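Local atomic coordinates of acyl-homoserine-lactone synthase (PDB entry 6WNS), a protein that catalyses the coenzyme A-dependent synthesis of acyl-homoserine lactones, quorum-sensing signals, probably joining an acyl group from acyl-CoA to S-adenosylmethionine. Residues 23-31 against 44-52; 65-73 against 103-111. One frame throughout, in Å; residues are numbered along the deposited sequence.

Interaction 1 (23-31 against 44-52); sequences FRIRYDIYV and NIEIDAFDN
One arginine, R26, holds two carboxylates at once, and all three of its guanidinium nitrogens take part. R26 NE and NH2 converge on a single oxygen of E46, NE to OE1 at 2.9 Å and NH2 to OE1 at 3.0 Å, reaching it from the same face of the carboxylate plane. R26 grips D51 end-on, R26 NH1 to D51 OD2 at 2.9 Å and R26 NH2 to D51 OD1 at 2.8 Å. The bend at chi3 (53°) turns the flat head along the loop; E46 OE1 lies in the guanidinium plane, while D51 OD1 is tilted 22° from it. D51 OD1 also accepts the backbone N of D48 through its anti lone pair, and D51 OD2 is hydrogen-bonded to the hydroxyl of Y57, so the carboxylate that fixes R26 is itself held in a type I turn, where D48 OD1 forms an Asx turn with the N of F50.

F23 lies beside this salt-bridge network with its ring edge toward D51, F23 CE2 coming 3.7 Å from D51 CG and the carboxylate nearly perpendicular to the ring. The carbonyl O of F23 accepts E46 N at 3.2 Å, tying loop to helix. At the other end the N44 amide lies flat on the Y27 ring, the planes 7° apart, while N44 CB sits over the ring centre in a CH-pi contact. The N44 carbonyl O is buried beneath Y27 CB without a polar partner.

The last part of helix 16-31 is thus covered by the loop leading to strand 56-60. R105 of strand 100-108 widens the network, consistent with the charged cluster known in acyl-homoserine-lactone synthases, bridging to E46 and D48 and making a cation-pi contact with Y30, while R72 of strand 69-75 bridges to D48 and D51.

Interaction 2 (65-73 against 103-111); sequences GKIVGGSRL and WTRFFVMPS
R72 leaves its strand extended (chi1 -178°) and bends only at chi3 (64°), which brings its guanidinium edge to T104, whose hydroxyl, set between its own backbone N and carbonyl carbon (chi1 49°), faces it. R72 NE donates to T104 OG1 at 2.8 Å, close to the guanidinium plane, and NH2 adds a weak bond. R105 CG covers one face of the same guanidinium.

The antiparallel strands, neighbours in the mixed sheet of this acetyltransferase-like fold, pair R72 with T104 and G70 with F107 as hydrogen-bonded pairs; between them the register slips by one residue, a beta bulge in which R105 and F106 stand opposite S71. G70 N to F107 O is short, 2.7 Å, and M109 N to V68 O, 2.9 Å, prolongs the ladder beyond the strands. The F107 ring folds back over the glycines, G70 N lying 3.5 Å above its centre, and I67 CG2 touches its edge. On the opposite face from F107, the edge of the W103 ring meets S71, W103 NE1 3.2 Å from S71 CB and buried without a polar partner.

T104 OG1 and the carboxylates beyond NH1 together hold the R72 guanidinium. The acidic loop 44-52, with E46 the chief partner of R105, probably offsets the like charges of the two arginines.

Overall arrangement
Strand 4-7 opens the chain and helix 16-31 follows; interaction 1 closes the loop after that helix when 44-52 returns over its last turns. The chain then forms strand 56-60 and turns into 69-75, which interaction 2 joins to 100-108 after the excursion through helix 81-84. The two contacts are in series, neither nested nor crossed, with centres about 12 Å apart. They nevertheless touch: the acidic loop of interaction 1 meets the arginines of interaction 2, and I29 packs on F107. Together they fasten the N-terminal helix and its loop to the central strands of the mixed sheet, in a fold of the acetyltransferase clan.

Interaction 1 (23-31 against 44-52)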
ATOM      1  N   PHE A  23       7.998   2.685 -11.650  1.00 37.67           N
ATOM      2  CA  PHE A  23       9.342   2.742 -11.017  1.00 36.68           C
ATOM      3  C   PHE A  23       9.990   4.136 -11.184  1.00 41.46           C
ATOM      4  O   PHE A  23      10.770   4.605 -10.334  1.00 36.91           O
ATOM      5  CB  PHE A  23      10.208   1.609 -11.499  1.00 36.80           C
ATOM      6  CG  PHE A  23       9.798   0.329 -10.821  1.00 36.73           C
ATOM      7  CD1 PHE A  23       9.180  -0.687 -11.535  1.00 37.05           C
ATOM      8  CD2 PHE A  23      10.035   0.137  -9.477  1.00 41.48           C
ATOM      9  CE1 PHE A  23       8.769  -1.870 -10.912  1.00 40.22           C
ATOM     10  CE2 PHE A  23       9.647  -1.040  -8.858  1.00 39.42           C
ATOM     11  CZ  PHE A  23       8.986  -2.030  -9.562  1.00 38.34           C
ATOM     12  N   ARG A  24       9.639   4.846 -12.236  1.00 41.48           N
ATOM     13  CA  ARG A  24      10.114   6.245 -12.462  1.00 42.51           C
ATOM     14  C   ARG A  24       9.419   7.156 -11.472  1.00 41.79           C
ATOM     15  O   ARG A  24      10.070   8.060 -10.932  1.00 43.10           O
ATOM     16  CB  ARG A  24       9.846   6.675 -13.917  1.00 48.29           C
ATOM     17  CG  ARG A  24      10.660   5.872 -14.929  1.00 51.91           C
ATOM     18  CD  ARG A  24      10.912   6.565 -16.287  1.00 62.18           C
ATOM     19  NE  ARG A  24      10.995   5.697 -17.467  1.00 70.13           N
ATOM     20  CZ  ARG A  24      11.430   4.419 -17.547  1.00 86.40           C
ATOM     21  NH1 ARG A  24      11.847   3.758 -16.471  1.00 96.74           N
ATOM     22  NH2 ARG A  24      11.412   3.785 -18.724  1.00 90.36           N
ATOM     23  N   ILE A  25       8.109   6.968 -11.285  1.00 43.88           N
ATOM     24  CA  ILE A  25       7.303   7.718 -10.305  1.00 44.36           C
ATOM     25  C   ILE A  25       7.879   7.542  -8.899  1.00 44.52           C
ATOM     26  O   ILE A  25       7.976   8.533  -8.125  1.00 45.41           O
ATOM     27  CB  ILE A  25       5.830   7.317 -10.436  1.00 48.99           C
ATOM     28  CG1 ILE A  25       5.239   7.921 -11.710  1.00 51.63           C
ATOM     29  CG2 ILE A  25       5.076   7.749  -9.216  1.00 52.01           C
ATOM     30  CD1 ILE A  25       3.819   7.441 -12.018  1.00 57.00           C
ATOM     31  N   ARG A  26       8.254   6.334  -8.540  1.00 41.50           N
ATOM     32  CA  ARG A  26       8.898   6.088  -7.211  1.00 42.41           C
ATOM     33  C   ARG A  26      10.188   6.881  -7.059  1.00 37.57           C
ATOM     34  O   ARG A  26      10.513   7.389  -5.931  1.00 38.55           O
ATOM     35  CB  ARG A  26       9.082   4.572  -7.080  1.00 41.02           C
ATOM     36  CG  ARG A  26       7.728   3.980  -6.721  1.00 45.11           C
ATOM     37  CD  ARG A  26       7.724   2.526  -6.507  1.00 42.50           C
ATOM     38  NE  ARG A  26       8.748   2.126  -5.536  1.00 41.56           N
ATOM     39  CZ  ARG A  26       8.973   0.851  -5.254  1.00 37.09           C
ATOM     40  NH1 ARG A  26       8.097  -0.057  -5.615  1.00 37.60           N
ATOM     41  NH2 ARG A  26      10.052   0.503  -4.600  1.00 35.66           N
ATOM     42  N   TYR A  27      10.921   7.071  -8.143  1.00 40.87           N
ATOM     43  CA  TYR A  27      12.096   7.969  -8.119  1.00 40.98           C
ATOM     44  C   TYR A  27      11.626   9.391  -7.796  1.00 44.78           C
ATOM     45  O   TYR A  27      12.165   9.985  -6.856  1.00 46.38           O
ATOM     46  CB  TYR A  27      12.866   7.919  -9.431  1.00 43.90           C
ATOM     47  CG  TYR A  27      13.744   9.099  -9.610  1.00 46.16           C
ATOM     48  CD1 TYR A  27      14.991   9.088  -9.027  1.00 49.52           C
ATOM     49  CD2 TYR A  27      13.331  10.245 -10.285  1.00 54.21           C
ATOM     50  CE1 TYR A  27      15.851  10.148  -9.155  1.00 51.82           C
ATOM     51  CE2 TYR A  27      14.189  11.328 -10.431  1.00 53.80           C
ATOM     52  CZ  TYR A  27      15.443  11.281  -9.837  1.00 58.82           C
ATOM     53  OH  TYR A  27      16.365  12.281  -9.923  1.00 62.09           O
ATOM     54  N   ASP A  28      10.582   9.866  -8.462  1.00 44.16           N
ATOM     55  CA  ASP A  28      10.078  11.257  -8.235  1.00 48.58           C
ATOM     56  C   ASP A  28       9.646  11.427  -6.775  1.00 47.29           C
ATOM     57  O   ASP A  28       9.941  12.481  -6.164  1.00 52.27           O
ATOM     58  CB  ASP A  28       8.948  11.600  -9.184  1.00 51.66           C
ATOM     59  CG  ASP A  28       9.334  11.588 -10.654  1.00 55.19           C
ATOM     60  OD1 ASP A  28      10.474  11.887 -10.979  1.00 55.50           O
ATOM     61  OD2 ASP A  28       8.480  11.224 -11.464  1.00 65.48           O
ATOM     62  N   ILE A  29       9.007  10.434  -6.193  1.00 46.68           N
ATOM     63  CA  ILE A  29       8.359  10.527  -4.869  1.00 50.62           C
ATOM     64  C   ILE A  29       9.381  10.281  -3.779  1.00 54.60           C
ATOM     65  O   ILE A  29       9.405  11.052  -2.799  1.00 54.53           O
ATOM     66  CB  ILE A  29       7.231   9.505  -4.755  1.00 55.78           C
ATOM     67  CG1 ILE A  29       6.024   9.898  -5.591  1.00 59.40           C
ATOM     68  CG2 ILE A  29       6.847   9.245  -3.293  1.00 62.35           C
ATOM     69  CD1 ILE A  29       5.017   8.773  -5.657  1.00 64.25           C
ATOM     70  N   TYR A  30      10.136   9.190  -3.885  1.00 50.56           N
ATOM     71  CA  TYR A  30      10.918   8.665  -2.744  1.00 48.23           C
ATOM     72  C   TYR A  30      12.339   9.184  -2.807  1.00 49.95           C
ATOM     73  O   TYR A  30      12.922   9.367  -1.697  1.00 52.57           O
ATOM     74  CB  TYR A  30      10.885   7.127  -2.671  1.00 47.45           C
ATOM     75  CG  TYR A  30       9.510   6.616  -2.385  1.00 46.85           C
ATOM     76  CD1 TYR A  30       8.673   6.211  -3.409  1.00 46.97           C
ATOM     77  CD2 TYR A  30       8.999   6.626  -1.090  1.00 50.91           C
ATOM     78  CE1 TYR A  30       7.388   5.770  -3.145  1.00 48.69           C
ATOM     79  CE2 TYR A  30       7.696   6.218  -0.814  1.00 51.90           C
ATOM     80  CZ  TYR A  30       6.885   5.815  -1.853  1.00 50.62           C
ATOM     81  OH  TYR A  30       5.621   5.399  -1.588  1.00 51.70           O
ATOM     82  N   VAL A  31      12.962   9.213  -4.000  1.00 46.77           N
ATOM     83  CA  VAL A  31      14.399   9.596  -4.073  1.00 47.73           C
ATOM     84  C   VAL A  31      14.464  11.129  -4.103  1.00 57.08           C
ATOM     85  O   VAL A  31      15.303  11.656  -3.302  1.00 53.34           O
ATOM     86  CB  VAL A  31      15.149   8.922  -5.236  1.00 51.30           C
ATOM     87  CG1 VAL A  31      16.523   9.515  -5.491  1.00 50.95           C
ATOM     88  CG2 VAL A  31      15.256   7.408  -4.926  1.00 49.53           C
ATOM     89  N   ASN A  44      17.025   6.762 -13.087  1.00 39.28           N
ATOM     90  CA  ASN A  44      15.965   7.485 -12.355  1.00 43.13           C
ATOM     91  C   ASN A  44      14.841   6.509 -12.070  1.00 43.41           C
ATOM     92  O   ASN A  44      13.721   6.731 -12.493  1.00 40.05           O
ATOM     93  CB  ASN A  44      15.565   8.776 -13.102  1.00 50.34           C
ATOM     94  CG  ASN A  44      16.591   9.865 -12.938  1.00 54.36           C
ATOM     95  OD1 ASN A  44      17.593   9.608 -12.274  1.00 49.99           O
ATOM     96  ND2 ASN A  44      16.392  11.054 -13.556  1.00 52.00           N
ATOM     97  N   ILE A  45      15.100   5.503 -11.227  1.00 37.73           N
ATOM     98  CA  ILE A  45      14.049   4.647 -10.657  1.00 36.62           C
ATOM     99  C   ILE A  45      14.319   4.491  -9.152  1.00 37.97           C
ATOM    100  O   ILE A  45      15.413   4.794  -8.703  1.00 38.01           O
ATOM    101  CB  ILE A  45      13.982   3.264 -11.325  1.00 37.92           C
ATOM    102  CG1 ILE A  45      15.289   2.535 -11.092  1.00 40.69           C
ATOM    103  CG2 ILE A  45      13.644   3.326 -12.803  1.00 41.25           C
ATOM    104  CD1 ILE A  45      15.220   1.027 -11.326  1.00 44.70           C
ATOM    105  N   GLU A  46      13.288   4.127  -8.433  1.00 36.37           N
ATOM    106  CA  GLU A  46      13.456   3.695  -7.010  1.00 34.08           C
ATOM    107  C   GLU A  46      12.882   2.276  -6.919  1.00 33.97           C
ATOM    108  O   GLU A  46      11.741   2.007  -7.341  1.00 37.17           O
ATOM    109  CB  GLU A  46      12.896   4.720  -6.060  1.00 35.96           C
ATOM    110  CG  GLU A  46      13.166   4.410  -4.578  1.00 35.33           C
ATOM    111  CD  GLU A  46      12.240   3.367  -3.958  1.00 40.19           C
ATOM    112  OE1 GLU A  46      11.043   3.341  -4.305  1.00 41.33           O
ATOM    113  OE2 GLU A  46      12.744   2.633  -3.030  1.00 40.92           O
ATOM    114  N   ILE A  47      13.652   1.400  -6.268  1.00 35.04           N
ATOM    115  CA  ILE A  47      13.337  -0.026  -6.203  1.00 35.01           C
ATOM    116  C   ILE A  47      14.034  -0.571  -4.954  1.00 36.56           C
ATOM    117  O   ILE A  47      15.147  -0.175  -4.656  1.00 33.04           O
ATOM    118  CB  ILE A  47      13.701  -0.726  -7.540  1.00 36.18           C
ATOM    119  CG1 ILE A  47      13.214  -2.167  -7.590  1.00 37.24           C
ATOM    120  CG2 ILE A  47      15.192  -0.672  -7.770  1.00 36.45           C
ATOM    121  CD1 ILE A  47      13.402  -2.835  -8.981  1.00 41.93           C
ATOM    122  N   ASP A  48      13.368  -1.482  -4.258  1.00 33.94           N
ATOM    123  CA  ASP A  48      13.908  -2.019  -3.001  1.00 36.48           C
ATOM    124  C   ASP A  48      13.899  -3.545  -3.033  1.00 38.58           C
ATOM    125  O   ASP A  48      13.576  -4.197  -4.067  1.00 33.54           O
ATOM    126  CB  ASP A  48      13.199  -1.402  -1.797  1.00 36.63           C
ATOM    127  CG  ASP A  48      11.811  -1.941  -1.529  1.00 35.18           C
ATOM    128  OD1 ASP A  48      11.430  -2.921  -2.215  1.00 36.32           O
ATOM    129  OD2 ASP A  48      11.104  -1.282  -0.721  1.00 37.79           O
ATOM    130  N   ALA A  49      14.326  -4.140  -1.925  1.00 35.84           N
ATOM    131  CA  ALA A  49      14.501  -5.608  -1.859  1.00 37.43           C
ATOM    132  C   ALA A  49      13.171  -6.327  -2.051  1.00 37.30           C
ATOM    133  O   ALA A  49      13.187  -7.541  -2.280  1.00 36.72           O
ATOM    134  CB  ALA A  49      15.124  -5.924  -0.514  1.00 41.60           C
ATOM    135  N   PHE A  50      12.045  -5.652  -1.882  1.00 35.80           N
ATOM    136  CA  PHE A  50      10.718  -6.280  -1.884  1.00 34.44           C
ATOM    137  C   PHE A  50      10.058  -6.208  -3.237  1.00 39.45           C
ATOM    138  O   PHE A  50       8.979  -6.842  -3.437  1.00 38.09           O
ATOM    139  CB  PHE A  50       9.837  -5.680  -0.796  1.00 39.23           C
ATOM    140  CG  PHE A  50      10.558  -5.666   0.532  1.00 40.25           C
ATOM    141  CD1 PHE A  50      11.011  -6.852   1.131  1.00 44.16           C
ATOM    142  CD2 PHE A  50      10.779  -4.473   1.196  1.00 41.22           C
ATOM    143  CE1 PHE A  50      11.687  -6.817   2.357  1.00 44.92           C
ATOM    144  CE2 PHE A  50      11.490  -4.444   2.384  1.00 42.80           C
ATOM    145  CZ  PHE A  50      11.888  -5.622   2.998  1.00 43.71           C
ATOM    146  N   ASP A  51      10.703  -5.538  -4.193  1.00 36.76           N
ATOM    147  CA  ASP A  51      10.191  -5.513  -5.574  1.00 34.56           C
ATOM    148  C   ASP A  51      10.740  -6.745  -6.284  1.00 37.38           C
ATOM    149  O   ASP A  51      11.775  -6.623  -6.956  1.00 35.40           O
ATOM    150  CB  ASP A  51      10.604  -4.185  -6.250  1.00 33.05           C
ATOM    151  CG  ASP A  51       9.967  -2.971  -5.660  1.00 32.85           C
ATOM    152  OD1 ASP A  51      10.697  -2.134  -5.072  1.00 33.59           O
ATOM    153  OD2 ASP A  51       8.703  -2.930  -5.668  1.00 36.11           O
ATOM    154  N   ASN A  52      10.079  -7.904  -6.175  1.00 37.52           N
ATOM    155  CA  ASN A  52      10.473  -9.151  -6.852  1.00 35.46           C
ATOM    156  C   ASN A  52       9.191  -9.836  -7.315  1.00 38.50           C
ATOM    157  O   ASN A  52       8.116  -9.217  -7.262  1.00 42.23           O
ATOM    158  CB  ASN A  52      11.373  -9.990  -5.938  1.00 40.95           C
ATOM    159  CG  ASN A  52      10.651 -10.508  -4.706  1.00 42.96           C
ATOM    160  OD1 ASN A  52       9.403 -10.466  -4.648  1.00 39.97           O
ATOM    161  ND2 ASN A  52      11.419 -11.120  -3.801  1.00 42.60           N
TER
HETATM  162  O   HOH W   1      17.179  14.007 -12.097  1.00 72.55           O

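Interaction 2 (65-73 against 103-111)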
ATOM      1  N   GLY A  65      -4.215   6.279 -19.318  1.00 69.99           N
ATOM      2  CA  GLY A  65      -3.328   5.245 -18.736  1.00 69.84           C
ATOM      3  C   GLY A  65      -2.444   5.764 -17.604  1.00 69.58           C
ATOM      4  O   GLY A  65      -1.650   4.988 -17.112  1.00 71.81           O
ATOM      5  N   LYS A  66      -2.626   7.009 -17.153  1.00 76.57           N
ATOM      6  CA  LYS A  66      -1.687   7.751 -16.257  1.00 76.61           C
ATOM      7  C   LYS A  66      -1.821   7.213 -14.818  1.00 71.31           C
ATOM      8  O   LYS A  66      -2.944   6.960 -14.351  1.00 73.41           O
ATOM      9  CB  LYS A  66      -1.998   9.246 -16.370  1.00 86.50           C
ATOM     10  CG  LYS A  66      -0.901  10.218 -15.961  1.00 91.28           C
ATOM     11  CD  LYS A  66      -1.474  11.539 -15.466  1.00 96.59           C
ATOM     12  CE  LYS A  66      -0.618  12.748 -15.777  1.00103.60           C
ATOM     13  NZ  LYS A  66      -0.663  13.114 -17.216  1.00112.54           N
ATOM     14  N   ILE A  67      -0.707   6.985 -14.116  1.00 69.15           N
ATOM     15  CA  ILE A  67      -0.770   6.517 -12.705  1.00 60.98           C
ATOM     16  C   ILE A  67      -1.143   7.707 -11.802  1.00 63.03           C
ATOM     17  O   ILE A  67      -0.406   8.692 -11.815  1.00 60.47           O
ATOM     18  CB  ILE A  67       0.564   5.875 -12.281  1.00 57.25           C
ATOM     19  CG1 ILE A  67       0.800   4.527 -12.947  1.00 58.01           C
ATOM     20  CG2 ILE A  67       0.553   5.728 -10.781  1.00 56.68           C
ATOM     21  CD1 ILE A  67       2.277   4.216 -13.218  1.00 60.88           C
ATOM     22  N   VAL A  68      -2.209   7.600 -10.997  1.00 63.34           N
ATOM     23  CA  VAL A  68      -2.650   8.709 -10.110  1.00 66.42           C
ATOM     24  C   VAL A  68      -2.513   8.318  -8.633  1.00 62.39           C
ATOM     25  O   VAL A  68      -2.580   9.247  -7.723  1.00 61.22           O
ATOM     26  CB  VAL A  68      -4.066   9.158 -10.512  1.00 69.36           C
ATOM     27  CG1 VAL A  68      -4.062   9.596 -11.969  1.00 73.48           C
ATOM     28  CG2 VAL A  68      -5.120   8.074 -10.278  1.00 70.95           C
ATOM     29  N   GLY A  69      -2.255   7.041  -8.357  1.00 58.48           N
ATOM     30  CA  GLY A  69      -1.921   6.626  -6.984  1.00 56.30           C
ATOM     31  C   GLY A  69      -1.708   5.140  -6.890  1.00 58.81           C
ATOM     32  O   GLY A  69      -1.859   4.433  -7.921  1.00 58.21           O
ATOM     33  N   GLY A  70      -1.358   4.639  -5.713  1.00 59.92           N
ATOM     34  CA  GLY A  70      -1.213   3.179  -5.639  1.00 58.38           C
ATOM     35  C   GLY A  70      -0.717   2.674  -4.328  1.00 54.33           C
ATOM     36  O   GLY A  70      -0.733   3.430  -3.351  1.00 51.37           O
ATOM     37  N   SER A  71      -0.368   1.379  -4.328  1.00 50.54           N
ATOM     38  CA  SER A  71       0.149   0.678  -3.140  1.00 51.01           C
ATOM     39  C   SER A  71       0.762  -0.636  -3.571  1.00 46.00           C
ATOM     40  O   SER A  71       0.579  -1.023  -4.724  1.00 45.27           O
ATOM     41  CB  SER A  71      -0.939   0.546  -2.089  1.00 61.51           C
ATOM     42  OG  SER A  71      -2.188   0.632  -2.690  1.00 82.15           O
ATOM     43  N   ARG A  72       1.452  -1.265  -2.647  1.00 44.49           N
ATOM     44  CA  ARG A  72       2.162  -2.535  -2.858  1.00 42.25           C
ATOM     45  C   ARG A  72       1.801  -3.466  -1.715  1.00 43.74           C
ATOM     46  O   ARG A  72       1.573  -2.990  -0.591  1.00 46.03           O
ATOM     47  CB  ARG A  72       3.665  -2.346  -2.878  1.00 40.38           C
ATOM     48  CG  ARG A  72       4.480  -3.591  -3.124  1.00 38.32           C
ATOM     49  CD  ARG A  72       5.954  -3.202  -3.175  1.00 37.79           C
ATOM     50  NE  ARG A  72       6.534  -2.650  -1.942  1.00 37.90           N
ATOM     51  CZ  ARG A  72       7.823  -2.504  -1.763  1.00 36.48           C
ATOM     52  NH1 ARG A  72       8.639  -2.820  -2.770  1.00 37.88           N
ATOM     53  NH2 ARG A  72       8.321  -2.066  -0.601  1.00 38.03           N
ATOM     54  N   LEU A  73       1.576  -4.704  -2.083  1.00 47.09           N
ATOM     55  CA  LEU A  73       1.350  -5.798  -1.112  1.00 48.28           C
ATOM     56  C   LEU A  73       2.430  -6.846  -1.331  1.00 47.11           C
ATOM     57  O   LEU A  73       2.658  -7.299  -2.522  1.00 46.84           O
ATOM     58  CB  LEU A  73      -0.028  -6.384  -1.361  1.00 52.69           C
ATOM     59  CG  LEU A  73      -1.201  -5.544  -0.886  1.00 54.83           C
ATOM     60  CD1 LEU A  73      -2.507  -6.145  -1.364  1.00 57.96           C
ATOM     61  CD2 LEU A  73      -1.197  -5.387   0.626  1.00 56.69           C
ATOM     62  N   TRP A 103       1.216  -4.190   3.496  1.00 51.03           N
ATOM     63  CA  TRP A 103       1.026  -2.921   2.753  1.00 51.58           C
ATOM     64  C   TRP A 103       2.267  -2.038   2.893  1.00 49.31           C
ATOM     65  O   TRP A 103       2.664  -1.735   4.056  1.00 50.86           O
ATOM     66  CB  TRP A 103      -0.203  -2.220   3.305  1.00 52.45           C
ATOM     67  CG  TRP A 103      -0.648  -0.963   2.636  1.00 52.89           C
ATOM     68  CD1 TRP A 103      -0.372  -0.508   1.381  1.00 51.88           C
ATOM     69  CD2 TRP A 103      -1.591  -0.036   3.201  1.00 54.71           C
ATOM     70  NE1 TRP A 103      -1.074   0.654   1.144  1.00 51.43           N
ATOM     71  CE2 TRP A 103      -1.845   0.947   2.225  1.00 51.81           C
ATOM     72  CE3 TRP A 103      -2.315   0.006   4.408  1.00 57.53           C
ATOM     73  CZ2 TRP A 103      -2.703   2.011   2.457  1.00 56.20           C
ATOM     74  CZ3 TRP A 103      -3.158   1.059   4.648  1.00 58.37           C
ATOM     75  CH2 TRP A 103      -3.359   2.048   3.678  1.00 59.61           C
ATOM     76  N   THR A 104       2.843  -1.639   1.747  1.00 47.99           N
ATOM     77  CA  THR A 104       3.897  -0.609   1.706  1.00 48.47           C
ATOM     78  C   THR A 104       3.560   0.354   0.556  1.00 48.23           C
ATOM     79  O   THR A 104       2.745   0.007  -0.336  1.00 43.28           O
ATOM     80  CB  THR A 104       5.276  -1.283   1.588  1.00 44.71           C
ATOM     81  OG1 THR A 104       5.246  -2.252   0.530  1.00 41.54           O
ATOM     82  CG2 THR A 104       5.711  -1.979   2.862  1.00 45.56           C
ATOM     83  N   ARG A 105       4.269   1.471   0.505  1.00 47.19           N
ATOM     84  CA  ARG A 105       4.308   2.346  -0.694  1.00 44.26           C
ATOM     85  C   ARG A 105       2.906   2.829  -1.068  1.00 47.12           C
ATOM     86  O   ARG A 105       2.549   2.746  -2.215  1.00 46.95           O
ATOM     87  CB  ARG A 105       5.078   1.604  -1.774  1.00 39.79           C
ATOM     88  CG  ARG A 105       6.468   1.218  -1.289  1.00 41.14           C
ATOM     89  CD  ARG A 105       7.313   2.235  -0.513  1.00 43.14           C
ATOM     90  NE  ARG A 105       8.708   1.773  -0.445  1.00 41.32           N
ATOM     91  CZ  ARG A 105       9.618   2.091  -1.359  1.00 42.29           C
ATOM     92  NH1 ARG A 105       9.399   3.117  -2.165  1.00 43.81           N
ATOM     93  NH2 ARG A 105      10.835   1.592  -1.279  1.00 38.77           N
ATOM     94  N   PHE A 106       2.146   3.328  -0.099  1.00 45.09           N
ATOM     95  CA  PHE A 106       0.891   4.033  -0.394  1.00 47.98           C
ATOM     96  C   PHE A 106       1.248   5.411  -0.914  1.00 49.19           C
ATOM     97  O   PHE A 106       2.053   6.086  -0.261  1.00 51.19           O
ATOM     98  CB  PHE A 106       0.028   4.193   0.846  1.00 51.77           C
ATOM     99  CG  PHE A 106      -1.152   5.098   0.635  1.00 55.14           C
ATOM    100  CD1 PHE A 106      -2.296   4.633   0.001  1.00 60.25           C
ATOM    101  CD2 PHE A 106      -1.104   6.417   1.062  1.00 60.59           C
ATOM    102  CE1 PHE A 106      -3.406   5.466  -0.129  1.00 61.55           C
ATOM    103  CE2 PHE A 106      -2.197   7.254   0.899  1.00 64.53           C
ATOM    104  CZ  PHE A 106      -3.349   6.765   0.320  1.00 68.05           C
ATOM    105  N   PHE A 107       0.789   5.772  -2.087  1.00 49.95           N
ATOM    106  CA  PHE A 107       0.952   7.169  -2.548  1.00 51.44           C
ATOM    107  C   PHE A 107      -0.260   7.595  -3.373  1.00 53.34           C
ATOM    108  O   PHE A 107      -0.910   6.770  -4.060  1.00 51.26           O
ATOM    109  CB  PHE A 107       2.225   7.296  -3.385  1.00 50.93           C
ATOM    110  CG  PHE A 107       2.132   6.528  -4.669  1.00 50.85           C
ATOM    111  CD1 PHE A 107       2.255   5.148  -4.689  1.00 54.48           C
ATOM    112  CD2 PHE A 107       1.828   7.178  -5.850  1.00 54.42           C
ATOM    113  CE1 PHE A 107       2.131   4.445  -5.874  1.00 53.12           C
ATOM    114  CE2 PHE A 107       1.766   6.477  -7.043  1.00 52.76           C
ATOM    115  CZ  PHE A 107       1.923   5.121  -7.057  1.00 51.97           C
ATOM    116  N   VAL A 108      -0.454   8.896  -3.356  1.00 54.39           N
ATOM    117  CA  VAL A 108      -1.375   9.629  -4.230  1.00 58.00           C
ATOM    118  C   VAL A 108      -0.583  10.750  -4.889  1.00 62.65           C
ATOM    119  O   VAL A 108       0.131  11.592  -4.183  1.00 60.57           O
ATOM    120  CB  VAL A 108      -2.552  10.187  -3.399  1.00 61.76           C
ATOM    121  CG1 VAL A 108      -3.585  10.857  -4.278  1.00 66.81           C
ATOM    122  CG2 VAL A 108      -3.174   9.099  -2.531  1.00 60.75           C
ATOM    123  N   MET A 109      -0.743  10.834  -6.195  1.00 65.07           N
ATOM    124  CA  MET A 109      -0.028  11.858  -6.962  1.00 73.60           C
ATOM    125  C   MET A 109      -0.690  13.192  -6.616  1.00 77.12           C
ATOM    126  O   MET A 109      -1.844  13.239  -6.184  1.00 76.52           O
ATOM    127  CB  MET A 109      -0.033  11.542  -8.462  1.00 74.79           C
ATOM    128  CG  MET A 109       0.565  10.201  -8.751  1.00 76.92           C
ATOM    129  SD  MET A 109       2.347  10.209  -8.336  1.00 72.94           S
ATOM    130  CE  MET A 109       2.988  11.291  -9.623  1.00 78.45           C
ATOM    131  N   PRO A 110       0.095  14.286  -6.621  1.00 80.58           N
ATOM    132  CA  PRO A 110      -0.482  15.624  -6.517  1.00 88.14           C
ATOM    133  C   PRO A 110      -1.638  15.841  -7.523  1.00 95.43           C
ATOM    134  O   PRO A 110      -2.698  16.288  -7.062  1.00101.61           O
ATOM    135  CB  PRO A 110       0.733  16.563  -6.707  1.00 85.56           C
ATOM    136  CG  PRO A 110       1.898  15.688  -7.163  1.00 85.09           C
ATOM    137  CD  PRO A 110       1.567  14.283  -6.712  1.00 81.78           C
ATOM    138  N   SER A 111      -1.434  15.522  -8.826  1.00102.27           N
ATOM    139  CA  SER A 111      -2.433  15.665  -9.943  1.00112.49           C
ATOM    140  C   SER A 111      -2.395  14.452 -10.892  1.00108.93           C
ATOM    141  O   SER A 111      -1.545  13.570 -10.655  1.00111.34           O
ATOM    142  CB  SER A 111      -2.259  16.955 -10.738  1.00109.27           C
ATOM    143  OG  SER A 111      -2.680  18.073  -9.987  1.00109.66           O
TER